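PDB 7CBD: exoglucanase A from Cellulomonas fimi, which hydrolyses 1,4-beta-D-glucosidic linkages of cellulose through this family 6 catalytic domain, with inversion of anomeric configuration, releasing cellobiose from non-reducing ends. Local coordinates for residues V4-Y10 with P185-Y190; F89-D95 with I142-P148; F223-F229 with F286-M292; I271-A275 with Y353-L358. All coordinates share one frame; numbering follows the deposited sequence. Where two conformers were deposited one is given.

Contact 1 (V4-Y10 with P185-Y190); sequences VHVDNPY and PNVYNY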
# COMPACT_ATOMS: atom_id res chain seq x y z
N VAL A 4 0.49 -14.52 -23.92
CA VAL A 4 1.71 -13.72 -23.88
C VAL A 4 1.69 -12.79 -22.68
O VAL A 4 0.63 -12.34 -22.21
CB VAL A 4 1.99 -12.97 -25.19
CG1 VAL A 4 1.90 -13.90 -26.39
CG2 VAL A 4 1.05 -11.79 -25.33
N HIS A 5 2.87 -12.51 -22.16
CA HIS A 5 3.04 -11.65 -20.99
C HIS A 5 2.97 -10.20 -21.45
O HIS A 5 3.75 -9.78 -22.32
CB HIS A 5 4.40 -11.97 -20.39
CG HIS A 5 4.66 -11.31 -19.08
ND1 HIS A 5 4.18 -11.81 -17.88
CD2 HIS A 5 5.37 -10.20 -18.76
CE1 HIS A 5 4.58 -11.03 -16.89
NE2 HIS A 5 5.31 -10.05 -17.40
N VAL A 6 2.05 -9.42 -20.89
CA VAL A 6 1.76 -8.09 -21.41
C VAL A 6 2.51 -7.01 -20.65
O VAL A 6 3.03 -7.22 -19.55
CB VAL A 6 0.24 -7.77 -21.47
CG1 VAL A 6 -0.48 -8.76 -22.37
CG2 VAL A 6 -0.36 -7.73 -20.06
N ASP A 7 2.57 -5.82 -21.25
CA ASP A 7 3.24 -4.68 -20.63
C ASP A 7 2.49 -4.18 -19.40
O ASP A 7 3.10 -3.78 -18.41
CB ASP A 7 3.36 -3.56 -21.65
CG ASP A 7 3.79 -2.26 -21.02
OD1 ASP A 7 4.95 -2.20 -20.55
OD2 ASP A 7 2.97 -1.33 -20.93
N ASN A 8 1.16 -4.16 -19.46
CA ASN A 8 0.33 -3.65 -18.37
C ASN A 8 -0.84 -4.59 -18.19
O ASN A 8 -1.81 -4.55 -18.97
CB ASN A 8 -0.16 -2.23 -18.67
CG ASN A 8 -1.05 -1.70 -17.57
OD1 ASN A 8 -1.23 -2.34 -16.53
ND2 ASN A 8 -1.63 -0.53 -17.78
N PRO A 9 -0.81 -5.46 -17.16
CA PRO A 9 -1.91 -6.42 -16.99
C PRO A 9 -3.24 -5.76 -16.67
O PRO A 9 -4.29 -6.40 -16.87
CB PRO A 9 -1.41 -7.30 -15.83
CG PRO A 9 -0.54 -6.38 -15.03
CD PRO A 9 0.16 -5.52 -16.06
N TYR A 10 -3.24 -4.50 -16.22
CA TYR A 10 -4.47 -3.80 -15.89
C TYR A 10 -5.19 -3.22 -17.10
O TYR A 10 -6.38 -2.93 -17.00
CB TYR A 10 -4.19 -2.68 -14.89
CG TYR A 10 -3.66 -3.15 -13.55
CD1 TYR A 10 -4.52 -3.44 -12.50
CD2 TYR A 10 -2.29 -3.30 -13.33
CE1 TYR A 10 -4.04 -3.86 -11.27
CE2 TYR A 10 -1.79 -3.72 -12.11
CZ TYR A 10 -2.67 -4.00 -11.08
OH TYR A 10 -2.16 -4.42 -9.88
N PRO A 185 4.01 -17.22 -16.27
CA PRO A 185 3.84 -16.15 -17.28
C PRO A 185 2.69 -15.20 -17.00
O PRO A 185 2.70 -14.08 -17.53
CB PRO A 185 3.61 -16.92 -18.58
CG PRO A 185 3.13 -18.26 -18.14
CD PRO A 185 3.87 -18.55 -16.87
N ASN A 186 1.69 -15.60 -16.23
CA ASN A 186 0.57 -14.73 -15.91
C ASN A 186 0.73 -14.01 -14.58
O ASN A 186 -0.23 -13.42 -14.08
CB ASN A 186 -0.77 -15.48 -15.98
CG ASN A 186 -0.78 -16.72 -15.10
OD1 ASN A 186 0.25 -17.36 -14.86
ND2 ASN A 186 -1.97 -17.08 -14.61
N VAL A 187 1.93 -14.05 -13.99
CA VAL A 187 2.23 -13.29 -12.78
C VAL A 187 3.06 -12.07 -13.17
O VAL A 187 4.00 -12.18 -13.97
CB VAL A 187 2.97 -14.15 -11.73
CG1 VAL A 187 3.34 -13.31 -10.51
CG2 VAL A 187 2.11 -15.32 -11.31
N TYR A 188 2.68 -10.92 -12.61
CA TYR A 188 3.29 -9.62 -12.89
C TYR A 188 3.79 -9.07 -11.57
O TYR A 188 3.01 -8.89 -10.63
CB TYR A 188 2.24 -8.68 -13.50
CG TYR A 188 1.77 -9.20 -14.85
CD1 TYR A 188 2.32 -8.69 -16.03
CD2 TYR A 188 0.84 -10.24 -14.96
CE1 TYR A 188 1.94 -9.19 -17.27
CE2 TYR A 188 0.46 -10.75 -16.20
CZ TYR A 188 1.02 -10.21 -17.35
OH TYR A 188 0.67 -10.70 -18.60
N ASN A 189 5.10 -8.84 -11.47
CA ASN A 189 5.74 -8.50 -10.21
C ASN A 189 5.90 -7.00 -10.09
O ASN A 189 6.59 -6.37 -10.91
CB ASN A 189 7.12 -9.16 -10.12
CG ASN A 189 7.03 -10.65 -10.00
OD1 ASN A 189 6.09 -11.19 -9.43
ND2 ASN A 189 8.02 -11.34 -10.55
N TYR A 190 5.28 -6.42 -9.06
CA TYR A 190 5.38 -5.00 -8.76
C TYR A 190 6.15 -4.85 -7.46
O TYR A 190 5.65 -5.19 -6.38
CB TYR A 190 4.00 -4.36 -8.67
CG TYR A 190 3.35 -4.18 -10.03
CD1 TYR A 190 3.50 -2.98 -10.73
CD2 TYR A 190 2.61 -5.19 -10.63
CE1 TYR A 190 2.92 -2.80 -11.99
CE2 TYR A 190 2.03 -5.03 -11.88
CZ TYR A 190 2.19 -3.82 -12.55
OH TYR A 190 1.61 -3.64 -13.79
O HOH W 1 3.40 -4.92 -15.79
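The ring of Tyr188 is sandwiched between His5 and Pro9. His5 stacks on one face in an offset, nearly parallel way, with ring planes at 9° and centroids 4.1 Å apart. CE1 of His5 lies over the rim of the tyrosine ring, 3.2 Å from Tyr188 CE1. On the opposite face Pro9 makes a CH-pi contact: its CB sits almost on the ring normal, 3.7 Å from the centroid of the Tyr188 ring. The phenol oxygen is also held. Val6 N donates to Tyr188 OH at 3.0 Å, arriving in the plane of the ring. This fixes the tyrosine at its tip as well as on its two faces.

With CG anti to the backbone N (chi1 -172°), His5 carries its ring over Tyr188. ND1 donates to Pro185 O at 2.7 Å in an almost straight bond, and NE2 is hydrogen-bonded to Asp227 OD1. Both ring nitrogens are therefore engaged, which fixes the ring's rotation.

Packing is also close at Tyr190, where Pro9 CD comes 3.3 Å from Tyr190 OH. A water bridges that hydroxyl to Asp7 O, and Asp359 binds it too. Asn8 OD1 closes an Asx turn onto Tyr10 N. The solvent side is looser: Val4 and Asp7 are exposed, their side chains starting away from 185-190, and the Pro185 ring lies at the surface.

The N-terminal loop thus lies across the start of strand 187-192. That strand runs between strands 141-146 and 228-231, while helix 161-182 packs against Val187 and Asn189. Leu293 of strand 291-295 touches Tyr10 and Tyr190.

Contact 2 (F89-D95 with I142-P148); sequences FNLVIYD and IAATIEP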
# COMPACT_ATOMS: atom_id res chain seq x y z
N PHE A 89 -5.83 -10.24 -10.37
CA PHE A 89 -5.94 -10.58 -8.96
C PHE A 89 -4.73 -9.97 -8.25
O PHE A 89 -3.59 -10.33 -8.54
CB PHE A 89 -5.95 -12.10 -8.83
CG PHE A 89 -5.80 -12.60 -7.42
CD1 PHE A 89 -6.71 -12.23 -6.45
CD2 PHE A 89 -4.75 -13.43 -7.06
CE1 PHE A 89 -6.58 -12.68 -5.14
CE2 PHE A 89 -4.62 -13.89 -5.77
CZ PHE A 89 -5.53 -13.51 -4.81
N ASN A 90 -4.99 -9.01 -7.35
CA ASN A 90 -3.91 -8.38 -6.59
C ASN A 90 -3.57 -9.23 -5.37
O ASN A 90 -4.43 -9.51 -4.54
CB ASN A 90 -4.34 -6.99 -6.13
CG ASN A 90 -4.46 -6.02 -7.28
OD1 ASN A 90 -3.45 -5.56 -7.82
ND2 ASN A 90 -5.69 -5.70 -7.67
N LEU A 91 -2.29 -9.60 -5.26
CA LEU A 91 -1.79 -10.50 -4.23
C LEU A 91 -0.58 -9.83 -3.59
O LEU A 91 0.30 -9.34 -4.30
CB LEU A 91 -1.33 -11.77 -4.92
CG LEU A 91 -1.41 -13.18 -4.31
CD1 LEU A 91 -0.22 -14.05 -4.73
CD2 LEU A 91 -1.62 -13.21 -2.83
N VAL A 92 -0.52 -9.81 -2.26
CA VAL A 92 0.62 -9.20 -1.57
C VAL A 92 1.51 -10.29 -0.99
O VAL A 92 1.06 -11.12 -0.18
CB VAL A 92 0.20 -8.21 -0.48
CG1 VAL A 92 1.42 -7.39 -0.05
CG2 VAL A 92 -0.90 -7.30 -0.99
N ILE A 93 2.77 -10.27 -1.40
CA ILE A 93 3.82 -11.14 -0.89
C ILE A 93 4.50 -10.37 0.25
O ILE A 93 5.07 -9.30 0.02
CB ILE A 93 4.82 -11.45 -2.02
CG1 ILE A 93 4.10 -12.00 -3.25
CG2 ILE A 93 5.92 -12.39 -1.55
CD1 ILE A 93 3.32 -13.28 -3.00
N TYR A 94 4.39 -10.88 1.48
CA TYR A 94 4.73 -10.07 2.64
C TYR A 94 5.10 -10.95 3.82
O TYR A 94 4.37 -11.01 4.82
CB TYR A 94 3.56 -9.15 3.02
CG TYR A 94 3.83 -8.09 4.07
CD1 TYR A 94 4.98 -7.30 4.03
CD2 TYR A 94 2.90 -7.83 5.08
CE1 TYR A 94 5.21 -6.31 4.99
CE2 TYR A 94 3.12 -6.86 6.02
CZ TYR A 94 4.27 -6.10 5.98
OH TYR A 94 4.47 -5.12 6.93
N ASP A 95 6.25 -11.63 3.74
CA ASP A 95 6.67 -12.45 4.87
C ASP A 95 8.19 -12.62 4.96
O ASP A 95 8.66 -13.65 5.46
CB ASP A 95 5.98 -13.82 4.86
CG ASP A 95 5.87 -14.44 6.24
OD1 ASP A 95 6.00 -13.72 7.26
OD2 ASP A 95 5.62 -15.66 6.29
N ILE A 142 -2.16 -12.32 -12.25
CA ILE A 142 -1.88 -12.03 -10.85
C ILE A 142 -0.88 -10.89 -10.80
O ILE A 142 0.22 -11.00 -11.38
CB ILE A 142 -1.36 -13.27 -10.10
CG1 ILE A 142 -2.39 -14.42 -10.19
CG2 ILE A 142 -1.03 -12.91 -8.66
CD1 ILE A 142 -2.09 -15.45 -11.26
N ALA A 143 -1.25 -9.79 -10.16
CA ALA A 143 -0.32 -8.70 -9.89
C ALA A 143 0.17 -8.90 -8.47
O ALA A 143 -0.58 -8.74 -7.51
CB ALA A 143 -1.00 -7.34 -10.05
N ALA A 144 1.43 -9.31 -8.34
CA ALA A 144 2.02 -9.61 -7.05
C ALA A 144 2.77 -8.37 -6.57
O ALA A 144 3.76 -7.96 -7.19
CB ALA A 144 2.97 -10.79 -7.19
N THR A 145 2.27 -7.75 -5.50
CA THR A 145 3.01 -6.68 -4.84
C THR A 145 4.09 -7.34 -3.98
O THR A 145 3.77 -8.12 -3.07
CB THR A 145 2.07 -5.83 -3.99
OG1 THR A 145 1.26 -5.01 -4.83
CG2 THR A 145 2.87 -4.91 -3.06
N ILE A 146 5.35 -7.04 -4.27
CA ILE A 146 6.48 -7.78 -3.70
C ILE A 146 7.02 -7.03 -2.49
O ILE A 146 7.74 -6.03 -2.62
CB ILE A 146 7.59 -8.02 -4.73
CG1 ILE A 146 7.05 -8.66 -6.02
CG2 ILE A 146 8.69 -8.89 -4.12
CD1 ILE A 146 6.40 -10.00 -5.82
N GLU A 147 6.70 -7.54 -1.30
CA GLU A 147 7.32 -7.24 -0.01
C GLU A 147 7.34 -5.76 0.34
O GLU A 147 8.40 -5.11 0.33
CB GLU A 147 8.69 -7.90 0.10
CG GLU A 147 8.63 -9.43 0.06
CD GLU A 147 8.07 -10.07 1.33
OE1 GLU A 147 7.91 -9.37 2.36
OE2 GLU A 147 7.78 -11.28 1.30
N PRO A 148 6.19 -5.20 0.70
CA PRO A 148 6.16 -3.83 1.25
C PRO A 148 7.12 -3.68 2.43
O PRO A 148 7.41 -4.64 3.15
CB PRO A 148 4.70 -3.67 1.69
CG PRO A 148 3.94 -4.64 0.82
CD PRO A 148 4.85 -5.81 0.64
O HOH W 2 -0.91 -6.26 -6.19
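Phe89 to Ile93 pair in register with Ile142 to Ile146 as neighbouring parallel strands. Backbone bonds alternate across the pair: Phe89 O takes Ala143 N, Ala143 O takes Leu91 N, Leu91 O takes Thr145 N, and Thr145 O takes Ile93 N. Ile93 O then accepts Glu147 N at 2.7 Å, carrying the ladder past the strand end.

The Glu147 chain bends at chi2 (-73°) and brings OE2 to Asp95 N at 2.9 Å. The bond is nearly straight (173°) and uses the syn lone pair. Tyr120 OH also binds OE2.

On the face of Asn90 and Ala143, a water donates to Asn90 OD1 and to Ala143 O, the latter at 2.8 Å. It accepts from Thr145 OG1. Asn90 OD1 is bound by Tyr10 as well, and its ND2 by Gln15.

Apolar contacts lie on both faces: Val92 CG1 meets Pro148 CG at 3.8 Å, and Ile93 CG1 lies beside Ile146 CD1.

Tyr94, near the predicted proton donor Asp149, brings its ring edge to Pro148 O.

Helix 114-132 connects the two strands in a beta-alpha-beta crossover. With helix 69-83 it covers the face of Phe89, Leu91 and Ile93. Strands 52-54 and 187-192 flank the pair.

Contact 3 (F223-F229 with F286-M292); sequences FASIDGF and FPSSIGM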
# COMPACT_ATOMS: atom_id res chain seq x y z
N PHE A 223 16.39 -7.76 -15.58
CA PHE A 223 15.39 -6.70 -15.47
C PHE A 223 13.99 -7.20 -15.79
O PHE A 223 13.01 -6.66 -15.26
CB PHE A 223 15.80 -5.50 -16.32
CG PHE A 223 16.96 -4.73 -15.73
CD1 PHE A 223 16.76 -3.88 -14.66
CD2 PHE A 223 18.24 -4.91 -16.21
CE1 PHE A 223 17.82 -3.19 -14.09
CE2 PHE A 223 19.31 -4.23 -15.65
CZ PHE A 223 19.10 -3.37 -14.59
N ALA A 224 13.86 -8.24 -16.61
CA ALA A 224 12.53 -8.77 -16.93
C ALA A 224 11.80 -9.32 -15.71
O ALA A 224 10.57 -9.50 -15.77
CB ALA A 224 12.65 -9.86 -17.99
N SER A 225 12.51 -9.59 -14.62
CA SER A 225 11.86 -10.15 -13.43
C SER A 225 10.89 -9.19 -12.78
O SER A 225 9.99 -9.64 -12.05
CB SER A 225 12.92 -10.53 -12.39
OG SER A 225 13.78 -11.53 -12.90
N ILE A 226 11.06 -7.89 -13.00
CA ILE A 226 10.26 -6.87 -12.34
C ILE A 226 9.45 -6.14 -13.39
O ILE A 226 10.00 -5.45 -14.26
CB ILE A 226 11.16 -5.89 -11.56
CG1 ILE A 226 11.92 -6.63 -10.46
CG2 ILE A 226 10.34 -4.76 -10.98
CD1 ILE A 226 13.04 -5.82 -9.83
N ASP A 227 8.12 -6.27 -13.31
CA ASP A 227 7.26 -5.63 -14.29
C ASP A 227 7.01 -4.16 -13.99
O ASP A 227 6.79 -3.36 -14.92
CB ASP A 227 5.94 -6.39 -14.36
CG ASP A 227 6.12 -7.78 -14.91
OD1 ASP A 227 6.29 -7.92 -16.14
OD2 ASP A 227 6.12 -8.73 -14.11
N GLY A 228 7.05 -3.78 -12.72
CA GLY A 228 6.76 -2.41 -12.35
C GLY A 228 6.98 -2.21 -10.88
O GLY A 228 7.56 -3.06 -10.19
N PHE A 229 6.50 -1.07 -10.39
CA PHE A 229 6.74 -0.63 -9.02
C PHE A 229 5.46 -0.05 -8.44
O PHE A 229 4.65 0.52 -9.17
CB PHE A 229 7.87 0.40 -9.01
CG PHE A 229 9.16 -0.15 -9.53
CD1 PHE A 229 10.09 -0.72 -8.67
CD2 PHE A 229 9.44 -0.15 -10.90
CE1 PHE A 229 11.26 -1.27 -9.15
CE2 PHE A 229 10.61 -0.70 -11.38
CZ PHE A 229 11.52 -1.25 -10.51
N PHE A 286 16.69 0.01 -15.56
CA PHE A 286 15.40 -0.57 -15.90
C PHE A 286 14.93 -0.06 -17.26
O PHE A 286 15.23 1.08 -17.64
CB PHE A 286 14.37 -0.22 -14.83
CG PHE A 286 14.53 -1.01 -13.57
CD1 PHE A 286 13.93 -2.25 -13.44
CD2 PHE A 286 15.35 -0.55 -12.54
CE1 PHE A 286 14.10 -3.01 -12.30
CE2 PHE A 286 15.53 -1.31 -11.40
CZ PHE A 286 14.90 -2.54 -11.28
N PRO A 287 14.20 -0.88 -18.02
CA PRO A 287 13.67 -0.41 -19.30
C PRO A 287 12.58 0.63 -19.06
O PRO A 287 11.87 0.61 -18.06
CB PRO A 287 13.09 -1.68 -19.93
CG PRO A 287 12.71 -2.54 -18.75
CD PRO A 287 13.77 -2.25 -17.70
N SER A 288 12.45 1.56 -20.02
CA SER A 288 11.48 2.63 -19.88
C SER A 288 10.05 2.11 -19.79
O SER A 288 9.16 2.84 -19.32
CB SER A 288 11.62 3.64 -21.02
OG SER A 288 11.32 3.03 -22.27
N SER A 289 9.80 0.87 -20.22
CA SER A 289 8.47 0.27 -20.21
C SER A 289 7.97 -0.06 -18.81
O SER A 289 6.79 -0.40 -18.67
CB SER A 289 8.50 -1.01 -21.04
OG SER A 289 9.59 -1.85 -20.64
N ILE A 290 8.80 0.01 -17.77
CA ILE A 290 8.30 -0.24 -16.42
C ILE A 290 7.12 0.69 -16.13
O ILE A 290 7.12 1.86 -16.53
CB ILE A 290 9.39 -0.12 -15.34
CG1 ILE A 290 10.05 1.27 -15.38
CG2 ILE A 290 10.40 -1.27 -15.47
CD1 ILE A 290 10.88 1.63 -14.15
N GLY A 291 6.12 0.15 -15.45
CA GLY A 291 4.95 0.92 -15.07
C GLY A 291 4.83 1.05 -13.57
O GLY A 291 5.44 0.29 -12.81
N MET A 292 4.03 2.02 -13.13
CA MET A 292 3.92 2.37 -11.72
C MET A 292 2.49 2.20 -11.26
O MET A 292 1.54 2.41 -12.02
CB MET A 292 4.35 3.84 -11.48
CG MET A 292 5.66 4.22 -12.17
SD MET A 292 7.12 3.29 -11.67
CE MET A 292 7.45 4.12 -10.12
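Gly228 and Phe229 pair in parallel with Gly291 and Met292, where strands 228-231 and 291-295 begin. Phe229 N donates to Gly291 O at 3.0 Å. Gly228 CA also lies 3.0 Å from Gly291 O. Before the strands the chains part, then near each other again at Phe223 and Phe286. Residues 223-225 end a 3-10 segment, and Pro287 to Ile290 form a type I beta turn.

The ring of Phe286 lies between Phe223 and Phe229 and is approached on both faces. Phe223 points an edge at one face, CD1 lying 3.5 Å from Phe286 CD1, in a T-shaped pair with planes at 80°. Phe229 brings its CZ end to the opposite face, 3.6 Å from Phe286 CE1, with planes at 86°. Ile226 CD1 meets the edge of the central ring.

Ile290, with CG1 set between its backbone N and carbonyl carbon (chi1 57°), places CD1 3.6 Å from Phe229 CE2. Met292 bends at chi2 and chi3. This brings its CE to Phe229 CB at 3.9 Å, and SD makes an oblique Met-aromatic contact.

A single hydrogen bond joins the two segments. Cohesion here is therefore largely apolar, with ring-edge hydrogens probably drawn to the pi faces of Phe286.

Contact 4 (I271-A275 with Y353-L358); sequences IDYTA and YAASHL
Ser356 OG donates to Ile271 O at 2.8 Å. Beside it, the CD1 methyl of Ile271 sits over one face of the Tyr353 ring, 3.7 Å from the ring centroid and somewhat off centre, a CH-pi contact. The same methyl also touches Leu358 CD1 at 3.7 Å. Ala275 closes the other end, its CA 3.3 Å from Ala355 O in a CA-H...O contact.

Ile271 O has a second donor. Ala275 N makes its helical bond to it, and the serine comes from the opposite face of the carbonyl plane. Ser356 OG lies anti to its own carbonyl carbon (chi1 -62°), which turns it to the helix. Thr274 OG1 packs on Ser356 CB at 3.2 Å and is bound to Glu270 O. A water joins the segments at the Ala275 end, donating to Ala275 O at 2.8 Å and to Ala355 O.

Further out, the short 3-10 turn 354-356 holds the serine in place through Ser356 N to Tyr353 O. His357 stacks on His278 of the same helix.

This is helix-to-loop packing at the rim of an alpha/beta fold. Helix 270-283 is tied to the loop entering parallel strand 358-362, as in the distorted barrel of glycosyl hydrolase family 6.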
# COMPACT_ATOMS: atom_id res chain seq x y z
N ILE A 271 2.02 11.30 -7.10
CA ILE A 271 2.19 11.57 -8.53
C ILE A 271 3.61 12.04 -8.80
O ILE A 271 4.29 11.53 -9.70
CB ILE A 271 1.14 12.59 -9.02
CG1 ILE A 271 -0.26 11.95 -9.06
CG2 ILE A 271 1.52 13.15 -10.39
CD1 ILE A 271 -0.36 10.73 -9.94
N ASP A 272 4.09 13.00 -8.02
CA ASP A 272 5.44 13.49 -8.23
C ASP A 272 6.47 12.42 -7.90
O ASP A 272 7.49 12.30 -8.58
CB ASP A 272 5.67 14.77 -7.43
CG ASP A 272 4.79 15.92 -7.91
OD1 ASP A 272 4.24 15.83 -9.02
OD2 ASP A 272 4.63 16.91 -7.17
N TYR A 273 6.21 11.62 -6.86
CA TYR A 273 7.15 10.59 -6.45
C TYR A 273 7.28 9.50 -7.50
O TYR A 273 8.40 9.07 -7.83
CB TYR A 273 6.72 10.02 -5.09
CG TYR A 273 7.63 8.91 -4.62
CD1 TYR A 273 8.98 9.14 -4.37
CD2 TYR A 273 7.13 7.63 -4.43
CE1 TYR A 273 9.81 8.11 -3.96
CE2 TYR A 273 7.95 6.60 -4.02
CZ TYR A 273 9.29 6.85 -3.79
OH TYR A 273 10.13 5.84 -3.40
N THR A 274 6.16 9.04 -8.07
CA THR A 274 6.25 8.01 -9.10
C THR A 274 6.96 8.51 -10.36
O THR A 274 7.72 7.77 -10.99
CB THR A 274 4.87 7.42 -9.43
OG1 THR A 274 3.93 8.47 -9.70
CG2 THR A 274 4.35 6.55 -8.29
N ALA A 275 6.75 9.78 -10.73
CA ALA A 275 7.49 10.34 -11.86
C ALA A 275 8.98 10.39 -11.56
O ALA A 275 9.82 10.05 -12.40
CB ALA A 275 6.97 11.74 -12.20
N TYR A 353 -1.61 12.11 -15.93
CA TYR A 353 -0.37 12.00 -15.16
C TYR A 353 0.71 11.29 -15.98
O TYR A 353 1.34 10.34 -15.51
CB TYR A 353 -0.60 11.22 -13.87
CG TYR A 353 -1.82 11.63 -13.08
CD1 TYR A 353 -1.85 12.82 -12.36
CD2 TYR A 353 -2.94 10.81 -13.02
CE1 TYR A 353 -2.96 13.19 -11.63
CE2 TYR A 353 -4.05 11.16 -12.29
CZ TYR A 353 -4.06 12.35 -11.60
OH TYR A 353 -5.18 12.70 -10.87
N ALA A 354 0.95 11.77 -17.20
CA ALA A 354 1.79 11.04 -18.14
C ALA A 354 3.16 10.71 -17.57
O ALA A 354 3.66 9.58 -17.73
CB ALA A 354 1.93 11.83 -19.44
N ALA A 355 3.79 11.66 -16.88
CA ALA A 355 5.16 11.43 -16.42
C ALA A 355 5.24 10.39 -15.30
O ALA A 355 6.35 9.94 -14.98
CB ALA A 355 5.81 12.74 -15.98
N SER A 356 4.12 10.01 -14.71
CA SER A 356 4.12 9.02 -13.65
C SER A 356 4.04 7.60 -14.18
O SER A 356 4.19 6.66 -13.40
CB SER A 356 2.95 9.27 -12.69
OG SER A 356 3.06 10.53 -12.06
N HIS A 357 3.74 7.41 -15.47
CA HIS A 357 3.73 6.09 -16.10
C HIS A 357 2.86 5.10 -15.32
O HIS A 357 3.29 4.00 -14.99
CB HIS A 357 5.15 5.55 -16.28
CG HIS A 357 5.98 6.36 -17.22
ND1 HIS A 357 6.16 6.00 -18.54
CD2 HIS A 357 6.68 7.50 -17.04
CE1 HIS A 357 6.93 6.90 -19.14
NE2 HIS A 357 7.25 7.82 -18.25
N LEU A 358 1.62 5.50 -15.04
CA LEU A 358 0.75 4.74 -14.15
C LEU A 358 0.02 3.63 -14.90
O LEU A 358 -0.76 3.90 -15.81
CB LEU A 358 -0.27 5.66 -13.48
CG LEU A 358 0.33 6.70 -12.52
CD1 LEU A 358 -0.68 7.81 -12.24
CD2 LEU A 358 0.78 6.05 -11.22
O HOH W 3 9.07 10.24 -15.13

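Contacts 1, 2 and 3 reach the same largely parallel sheet. Contact 2 is the most deeply buried, its centre about 10 Å from the centre of the chain, and rests on a regular backbone ladder near the predicted active site. Contacts 1 and 3 lie farther out, near strand starts, and depend on aromatic rings: a stacked sandwich in one, T-shaped pairs in the other. Asp227 links them by binding His5 and Asn189, while Tyr10 joins contact 1 to Asn90 of contact 2. Contact 4 is only partly buried and mixes a hydroxyl bond, a water and a methyl-on-ring contact. It meets contact 3 where Met292 N bonds to His357 O.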